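DMATS type aromatic prenyltransferase (Micromonospora olivasterospora, PDB 6ZRX) probably catalyses transfer of a dimethylallyl group from its diphosphate to C6 of the indole ring of tryptophan. Local coordinates at residues E62-F67 and T74-G79; F129-S134 and F145-N150. All blocks are in the same frame, centred on the assembly; numbering follows the deposited sequence.

Contact 1. Residues E62-F67 and T74-G79. With 6C7 (S-(3-methylbut-2-en-1-yl) trihydrogen thiodiphosphate), chain E; TRP (tryptophan), chain F.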
loop_
_atom_site.group_PDB
_atom_site.type_symbol
_atom_site.label_atom_id
_atom_site.label_comp_id
_atom_site.label_asym_id
_atom_site.label_seq_id
_atom_site.Cartn_x
_atom_site.Cartn_y
_atom_site.Cartn_z
ATOM N N GLU A 62 6.313 3.902 -4.917
ATOM C CA GLU A 62 6.643 2.481 -4.740
ATOM C C GLU A 62 5.837 1.705 -5.777
ATOM O O GLU A 62 4.642 2.026 -5.965
ATOM C CB GLU A 62 6.300 2.002 -3.329
ATOM C CG GLU A 62 6.644 0.548 -3.096
ATOM C CD GLU A 62 6.301 0.075 -1.698
ATOM O OE1 GLU A 62 7.196 0.078 -0.846
ATOM O OE2 GLU A 62 5.127 -0.232 -1.466
ATOM N N PHE A 63 6.452 0.725 -6.421
ATOM C CA PHE A 63 5.773 -0.165 -7.395
ATOM C C PHE A 63 5.254 -1.410 -6.680
ATOM O O PHE A 63 5.784 -1.798 -5.643
ATOM C CB PHE A 63 6.722 -0.558 -8.519
ATOM C CG PHE A 63 7.274 0.616 -9.284
ATOM C CD1 PHE A 63 6.475 1.326 -10.164
ATOM C CD2 PHE A 63 8.581 1.030 -9.096
ATOM C CE1 PHE A 63 6.985 2.407 -10.872
ATOM C CE2 PHE A 63 9.095 2.098 -9.809
ATOM C CZ PHE A 63 8.295 2.796 -10.688
ATOM N N SER A 64 4.231 -2.037 -7.239
ATOM C CA SER A 64 3.777 -3.365 -6.778
ATOM C C SER A 64 3.204 -4.141 -7.956
ATOM O O SER A 64 2.693 -3.524 -8.896
ATOM C CB SER A 64 2.807 -3.276 -5.613
ATOM O OG SER A 64 1.698 -2.460 -5.919
ATOM N N ILE A 65 3.333 -5.452 -7.892
ATOM C CA ILE A 65 2.721 -6.401 -8.852
ATOM C C ILE A 65 1.808 -7.334 -8.053
ATOM O O ILE A 65 2.300 -8.014 -7.138
ATOM C CB ILE A 65 3.795 -7.145 -9.672
ATOM C CG1 ILE A 65 3.163 -8.201 -10.583
ATOM C CG2 ILE A 65 4.881 -7.732 -8.793
ATOM C CD1 ILE A 65 4.019 -8.556 -11.788
ATOM N N ALA A 66 0.516 -7.293 -8.346
ATOM C CA ALA A 66 -0.515 -8.128 -7.700
ATOM C C ALA A 66 -0.797 -9.307 -8.621
ATOM O O ALA A 66 -1.256 -9.073 -9.736
ATOM C CB ALA A 66 -1.757 -7.316 -7.429
ATOM N N PHE A 67 -0.476 -10.513 -8.170
ATOM C CA PHE A 67 -0.775 -11.779 -8.874
ATOM C C PHE A 67 -2.225 -12.144 -8.560
ATOM O O PHE A 67 -2.608 -12.105 -7.364
ATOM C CB PHE A 67 0.232 -12.858 -8.483
ATOM C CG PHE A 67 1.644 -12.539 -8.891
ATOM C CD1 PHE A 67 2.089 -12.818 -10.176
ATOM C CD2 PHE A 67 2.525 -11.942 -8.004
ATOM C CE1 PHE A 67 3.385 -12.513 -10.559
ATOM C CE2 PHE A 67 3.824 -11.641 -8.391
ATOM C CZ PHE A 67 4.249 -11.923 -9.666
ATOM N N THR A 74 -1.595 -7.369 -12.004
ATOM C CA THR A 74 -1.935 -5.938 -11.929
ATOM C C THR A 74 -0.696 -5.164 -11.471
ATOM O O THR A 74 -0.106 -5.565 -10.474
ATOM C CB THR A 74 -3.095 -5.680 -10.965
ATOM O OG1 THR A 74 -4.190 -6.536 -11.316
ATOM C CG2 THR A 74 -3.529 -4.232 -10.981
ATOM N N LEU A 75 -0.352 -4.104 -12.189
ATOM C CA LEU A 75 0.753 -3.172 -11.842
ATOM C C LEU A 75 0.147 -1.974 -11.107
ATOM O O LEU A 75 -0.840 -1.441 -11.609
ATOM C CB LEU A 75 1.459 -2.745 -13.136
ATOM C CG LEU A 75 2.574 -1.707 -12.997
ATOM C CD1 LEU A 75 3.719 -2.243 -12.155
ATOM C CD2 LEU A 75 3.079 -1.278 -14.368
ATOM N N ARG A 76 0.727 -1.586 -9.969
ATOM C CA ARG A 76 0.251 -0.403 -9.231
ATOM C C ARG A 76 1.443 0.476 -8.859
ATOM O O ARG A 76 2.574 -0.050 -8.716
ATOM C CB ARG A 76 -0.562 -0.798 -8.004
ATOM C CG ARG A 76 -1.676 -1.804 -8.286
ATOM C CD ARG A 76 -1.225 -3.247 -8.102
ATOM N NE ARG A 76 -0.722 -3.360 -6.754
ATOM C CZ ARG A 76 -1.471 -3.498 -5.668
ATOM N NH1 ARG A 76 -2.789 -3.630 -5.768
ATOM N NH2 ARG A 76 -0.893 -3.520 -4.477
ATOM N N ILE A 77 1.182 1.772 -8.747
ATOM C CA ILE A 77 2.129 2.780 -8.216
ATOM C C ILE A 77 1.451 3.425 -7.018
ATOM O O ILE A 77 0.374 3.970 -7.209
ATOM C CB ILE A 77 2.494 3.836 -9.277
ATOM C CG1 ILE A 77 3.056 3.205 -10.551
ATOM C CG2 ILE A 77 3.442 4.870 -8.675
ATOM C CD1 ILE A 77 3.120 4.144 -11.714
ATOM N N LEU A 78 2.083 3.377 -5.850
ATOM C CA LEU A 78 1.714 4.177 -4.664
ATOM C C LEU A 78 2.571 5.433 -4.661
ATOM O O LEU A 78 3.776 5.321 -4.923
ATOM C CB LEU A 78 1.965 3.354 -3.397
ATOM C CG LEU A 78 1.786 4.107 -2.080
ATOM C CD1 LEU A 78 0.319 4.362 -1.804
ATOM C CD2 LEU A 78 2.422 3.354 -0.929
ATOM N N GLY A 79 2.002 6.596 -4.382
ATOM C CA GLY A 79 2.868 7.774 -4.244
ATOM C C GLY A 79 2.158 9.019 -3.825
ATOM O O GLY A 79 0.964 8.962 -3.513
HETATM O O4 6C7 E . -4.382 -4.900 -1.622
HETATM P P1 6C7 E . -4.605 -3.673 -2.484
HETATM O O6 6C7 E . -4.929 -4.013 -3.917
HETATM O O5 6C7 E . -5.609 -2.699 -1.890
HETATM O O2 6C7 E . -3.171 -2.956 -2.490
HETATM P P3 6C7 E . -2.564 -1.599 -1.911
HETATM O O8 6C7 E . -1.124 -1.572 -2.315
HETATM O O7 6C7 E . -3.426 -0.489 -2.416
HETATM S S9 6C7 E . -2.604 -1.649 0.145
HETATM C C10 6C7 E . -0.859 -1.581 0.653
HETATM C C11 6C7 E . -0.350 -0.183 0.693
HETATM C C12 6C7 E . -0.444 0.659 1.718
HETATM C C13 6C7 E . -1.181 0.347 2.992
HETATM C C14 6C7 E . 0.178 2.022 1.698
HETATM N N TRP F . 6.893 2.657 3.448
HETATM C CA TRP F . 5.754 2.713 4.431
HETATM C C TRP F . 5.828 1.511 5.370
HETATM O O TRP F . 5.126 1.508 6.387
HETATM C CB TRP F . 4.404 2.785 3.710
HETATM C CG TRP F . 4.099 1.602 2.842
HETATM C CD1 TRP F . 4.484 1.413 1.546
HETATM C CD2 TRP F . 3.331 0.437 3.205
HETATM N NE1 TRP F . 4.023 0.214 1.083
HETATM C CE2 TRP F . 3.309 -0.407 2.074
HETATM C CE3 TRP F . 2.682 0.019 4.369
HETATM C CZ2 TRP F . 2.651 -1.634 2.074
HETATM C CZ3 TRP F . 2.024 -1.192 4.365
HETATM C CH2 TRP F . 2.013 -2.005 3.233
HETATM O OXT TRP F . 6.580 0.544 5.109
HETATM O O HOH W 1 2.296 0.088 -5.451
#
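Ser64 and Arg76 face each other as a hydrogen-bonded pair of an antiparallel hairpin, and the arginine illustrates how a strand residue can be bent to serve a ligand. Its CB starts beside the serine hydroxyl, 3.5 Å from Ser64 OG. The chain then turns at chi2 (92°) and again at chi3, swinging CD across toward the opposite strand instead of letting it run straight out from the sheet. This brings Arg76 NE to 2.7 Å from Ser64 OG, where it donates a hydrogen bond; NH2 adds a weak one to the same oxygen, and the two together limit rotation of the guanidinium. Ala66 CB lies over one face of the group, towards its rim. The tip is given to the thiodiphosphate: Arg76 NH1 donates a hydrogen bond to the terminal oxygen O6 of 6C7 at 2.9 Å, and NH2 one to the bridging O2 of 6C7 at 3.1 Å. Further along the same face, Glu62 OE2 accepts the indole N-H from NE1 of the bound tryptophan at 2.8 Å, while Leu78 CD2 rests 3.7 Å from the prenyl methyl C14 of 6C7. Phe63, Ile65, Leu75 and Ile77 point to the other face, where helix 6-21 packs on Phe63, Leu75 and Ile77. In the sheet the hairpin lies between strand 340-346, beside 62-67, and strand 131-137, beside 74-79.

Contact 2. Residues F129-S134 and F145-N150. With 6C7 (S-(3-methylbut-2-en-1-yl) trihydrogen thiodiphosphate), chain E.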
loop_
_atom_site.group_PDB
_atom_site.type_symbol
_atom_site.label_atom_id
_atom_site.label_comp_id
_atom_site.label_asym_id
_atom_site.label_seq_id
_atom_site.Cartn_x
_atom_site.Cartn_y
_atom_site.Cartn_z
ATOM N N PHE A 129 2.098 12.580 6.518
ATOM C CA PHE A 129 1.198 12.324 5.358
ATOM C C PHE A 129 -0.258 12.584 5.767
ATOM O O PHE A 129 -0.632 12.324 6.931
ATOM C CB PHE A 129 1.449 10.920 4.789
ATOM C CG PHE A 129 0.337 9.912 4.939
ATOM C CD1 PHE A 129 0.275 9.075 6.043
ATOM C CD2 PHE A 129 -0.626 9.770 3.953
ATOM C CE1 PHE A 129 -0.738 8.137 6.162
ATOM C CE2 PHE A 129 -1.641 8.833 4.076
ATOM C CZ PHE A 129 -1.700 8.024 5.187
ATOM N N ALA A 130 -1.038 13.116 4.826
ATOM C CA ALA A 130 -2.494 13.339 4.939
ATOM C C ALA A 130 -3.210 12.530 3.862
ATOM O O ALA A 130 -4.230 11.923 4.184
ATOM C CB ALA A 130 -2.816 14.812 4.828
ATOM N N MET A 131 -2.693 12.536 2.633
ATOM C CA MET A 131 -3.321 11.859 1.464
ATOM C C MET A 131 -2.224 11.296 0.542
ATOM O O MET A 131 -1.358 12.070 0.076
ATOM C CB MET A 131 -4.206 12.843 0.687
ATOM C CG MET A 131 -4.691 12.345 -0.682
ATOM S SD MET A 131 -5.624 13.645 -1.577
ATOM C CE MET A 131 -7.198 13.546 -0.727
ATOM N N TRP A 132 -2.256 9.990 0.304
ATOM C CA TRP A 132 -1.491 9.328 -0.780
ATOM C C TRP A 132 -2.492 8.823 -1.803
ATOM O O TRP A 132 -3.686 8.812 -1.503
ATOM C CB TRP A 132 -0.620 8.176 -0.258
ATOM C CG TRP A 132 0.508 8.590 0.639
ATOM C CD1 TRP A 132 1.021 9.843 0.799
ATOM C CD2 TRP A 132 1.316 7.720 1.454
ATOM N NE1 TRP A 132 2.065 9.822 1.686
ATOM C CE2 TRP A 132 2.269 8.534 2.109
ATOM C CE3 TRP A 132 1.301 6.346 1.729
ATOM C CZ2 TRP A 132 3.202 8.013 3.002
ATOM C CZ3 TRP A 132 2.222 5.837 2.620
ATOM C CH2 TRP A 132 3.167 6.660 3.235
ATOM N N CYS A 133 -2.026 8.393 -2.951
ATOM C CA CYS A 133 -2.897 7.692 -3.908
ATOM C C CYS A 133 -2.170 6.524 -4.548
ATOM O O CYS A 133 -0.924 6.436 -4.439
ATOM C CB CYS A 133 -3.394 8.642 -4.963
ATOM S SG CYS A 133 -2.055 9.261 -5.990
ATOM N N SER A 134 -2.951 5.643 -5.149
ATOM C CA SER A 134 -2.483 4.485 -5.925
ATOM C C SER A 134 -3.044 4.611 -7.333
ATOM O O SER A 134 -4.239 4.942 -7.456
ATOM C CB SER A 134 -2.887 3.187 -5.270
ATOM O OG SER A 134 -2.533 2.072 -6.072
ATOM N N PHE A 145 -8.015 4.617 -9.826
ATOM C CA PHE A 145 -7.412 5.491 -8.794
ATOM C C PHE A 145 -7.961 5.107 -7.427
ATOM O O PHE A 145 -9.178 4.832 -7.296
ATOM C CB PHE A 145 -7.694 6.961 -9.119
ATOM C CG PHE A 145 -7.146 7.415 -10.447
ATOM C CD1 PHE A 145 -7.864 7.212 -11.618
ATOM C CD2 PHE A 145 -5.907 8.038 -10.538
ATOM C CE1 PHE A 145 -7.357 7.613 -12.845
ATOM C CE2 PHE A 145 -5.400 8.439 -11.765
ATOM C CZ PHE A 145 -6.128 8.235 -12.917
ATOM N N LYS A 146 -7.083 5.114 -6.428
ATOM C CA LYS A 146 -7.403 4.838 -5.021
ATOM C C LYS A 146 -6.785 5.954 -4.180
ATOM O O LYS A 146 -5.694 6.405 -4.513
ATOM C CB LYS A 146 -6.884 3.445 -4.674
ATOM C CG LYS A 146 -7.021 3.013 -3.233
ATOM C CD LYS A 146 -6.427 1.634 -3.011
ATOM C CE LYS A 146 -6.679 1.087 -1.628
ATOM N NZ LYS A 146 -6.117 -0.276 -1.480
ATOM N N VAL A 147 -7.476 6.383 -3.143
ATOM C CA VAL A 147 -7.001 7.454 -2.230
ATOM C C VAL A 147 -6.752 6.829 -0.872
ATOM O O VAL A 147 -7.638 6.117 -0.398
ATOM C CB VAL A 147 -8.018 8.602 -2.149
ATOM C CG1 VAL A 147 -7.586 9.672 -1.170
ATOM C CG2 VAL A 147 -8.270 9.193 -3.516
ATOM N N TYR A 148 -5.606 7.106 -0.261
ATOM C CA TYR A 148 -5.292 6.675 1.120
ATOM C C TYR A 148 -5.284 7.905 2.011
ATOM O O TYR A 148 -4.492 8.818 1.745
ATOM C CB TYR A 148 -3.938 5.990 1.237
ATOM C CG TYR A 148 -3.686 4.859 0.291
ATOM C CD1 TYR A 148 -3.269 5.117 -1.001
ATOM C CD2 TYR A 148 -3.780 3.537 0.702
ATOM C CE1 TYR A 148 -2.991 4.095 -1.882
ATOM C CE2 TYR A 148 -3.517 2.494 -0.174
ATOM C CZ TYR A 148 -3.107 2.778 -1.472
ATOM O OH TYR A 148 -2.812 1.789 -2.361
ATOM N N LEU A 149 -6.173 7.942 2.989
ATOM C CA LEU A 149 -6.278 9.048 3.967
ATOM C C LEU A 149 -5.665 8.598 5.296
ATOM O O LEU A 149 -5.711 7.384 5.602
ATOM C CB LEU A 149 -7.750 9.444 4.108
ATOM C CG LEU A 149 -8.381 10.042 2.849
ATOM C CD1 LEU A 149 -9.867 10.268 3.037
ATOM C CD2 LEU A 149 -7.699 11.343 2.457
ATOM N N ASN A 150 -5.074 9.544 6.028
ATOM C CA ASN A 150 -4.411 9.307 7.333
ATOM C C ASN A 150 -5.448 9.493 8.437
ATOM O O ASN A 150 -5.866 10.624 8.700
ATOM C CB ASN A 150 -3.206 10.236 7.525
ATOM C CG ASN A 150 -2.433 9.939 8.793
ATOM O OD1 ASN A 150 -2.760 9.010 9.514
ATOM N ND2 ASN A 150 -1.398 10.720 9.061
HETATM O O4 6C7 E . -4.382 -4.900 -1.622
HETATM P P1 6C7 E . -4.605 -3.673 -2.484
HETATM O O6 6C7 E . -4.929 -4.013 -3.917
HETATM O O5 6C7 E . -5.609 -2.699 -1.890
HETATM O O2 6C7 E . -3.171 -2.956 -2.490
HETATM P P3 6C7 E . -2.564 -1.599 -1.911
HETATM O O8 6C7 E . -1.124 -1.572 -2.315
HETATM O O7 6C7 E . -3.426 -0.489 -2.416
HETATM S S9 6C7 E . -2.604 -1.649 0.145
HETATM C C10 6C7 E . -0.859 -1.581 0.653
HETATM C C11 6C7 E . -0.350 -0.183 0.693
HETATM C C12 6C7 E . -0.444 0.659 1.718
HETATM C C13 6C7 E . -1.181 0.347 2.992
HETATM C C14 6C7 E . 0.178 2.022 1.698
#
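Phe129 and Asn150 close the open end of this hairpin by stacking, ring and amide planes only 5° apart. Asn150 CB sits over the ring face, 3.8 Å from the centroid of Phe129, and Asn150 ND2 donates to Phe129 O at 2.8 Å, which holds the amide flat against the ring. An alanine at Phe129 would remove the ring, and the amide of Asn150 would probably lose the flat surface it stacks on and have a gap beside CB. On the face turned to the helices the bump is Met131: its bent end (chi3 -78°) lays the methyl CE over the notch between Val147 CG1 and Leu149 CD2, 3.9 Å from each. On the pocket face Tyr148 lies edge-on to the opposite strand, its CE1 3.5 Å from Ser134 CB. The tyrosine hydroxyl hydrogen-bonds O7 of the thiodiphosphate at a very short, hence doubtful, distance. Lys146, extended throughout, passes CG over the rim of one face of the Tyr148 ring and donates from NZ to O7 of 6C7 at 2.9 Å; NZ also hydrogen-bonds Tyr213 OH. Such an antiparallel hairpin, with helices packed outside and ligand-binding side chains inside, is a building unit of the ABBA prenyltransferase barrel.

Overall arrangement
Both contacts are hairpins of one curled antiparallel sheet, centres about 14 Å apart. Both are essentially core, contact 1 throughout, contact 2 except at its partly exposed Phe129-Ala130 end. Strands 74-79 and 131-137 join them as neighbours: Gly79 N probably hydrogen-bonds Cys133 O, and Leu78 CD1 packs 3.3 Å from Tyr148 CE1. Their apolar outer faces meet different helices, 6-21 at contact 1, 88-106 and 111-120 at contact 2. Both touch tryptophan and the thiodiphosphate analogue: contact 1 through a carboxylate for the indole N-H and a guanidinium for terminal and bridging oxygens, contact 2 through the Trp132 indole, an ammonium between oxygens of both phosphates, and a phenol beside the sulfur-bearing one.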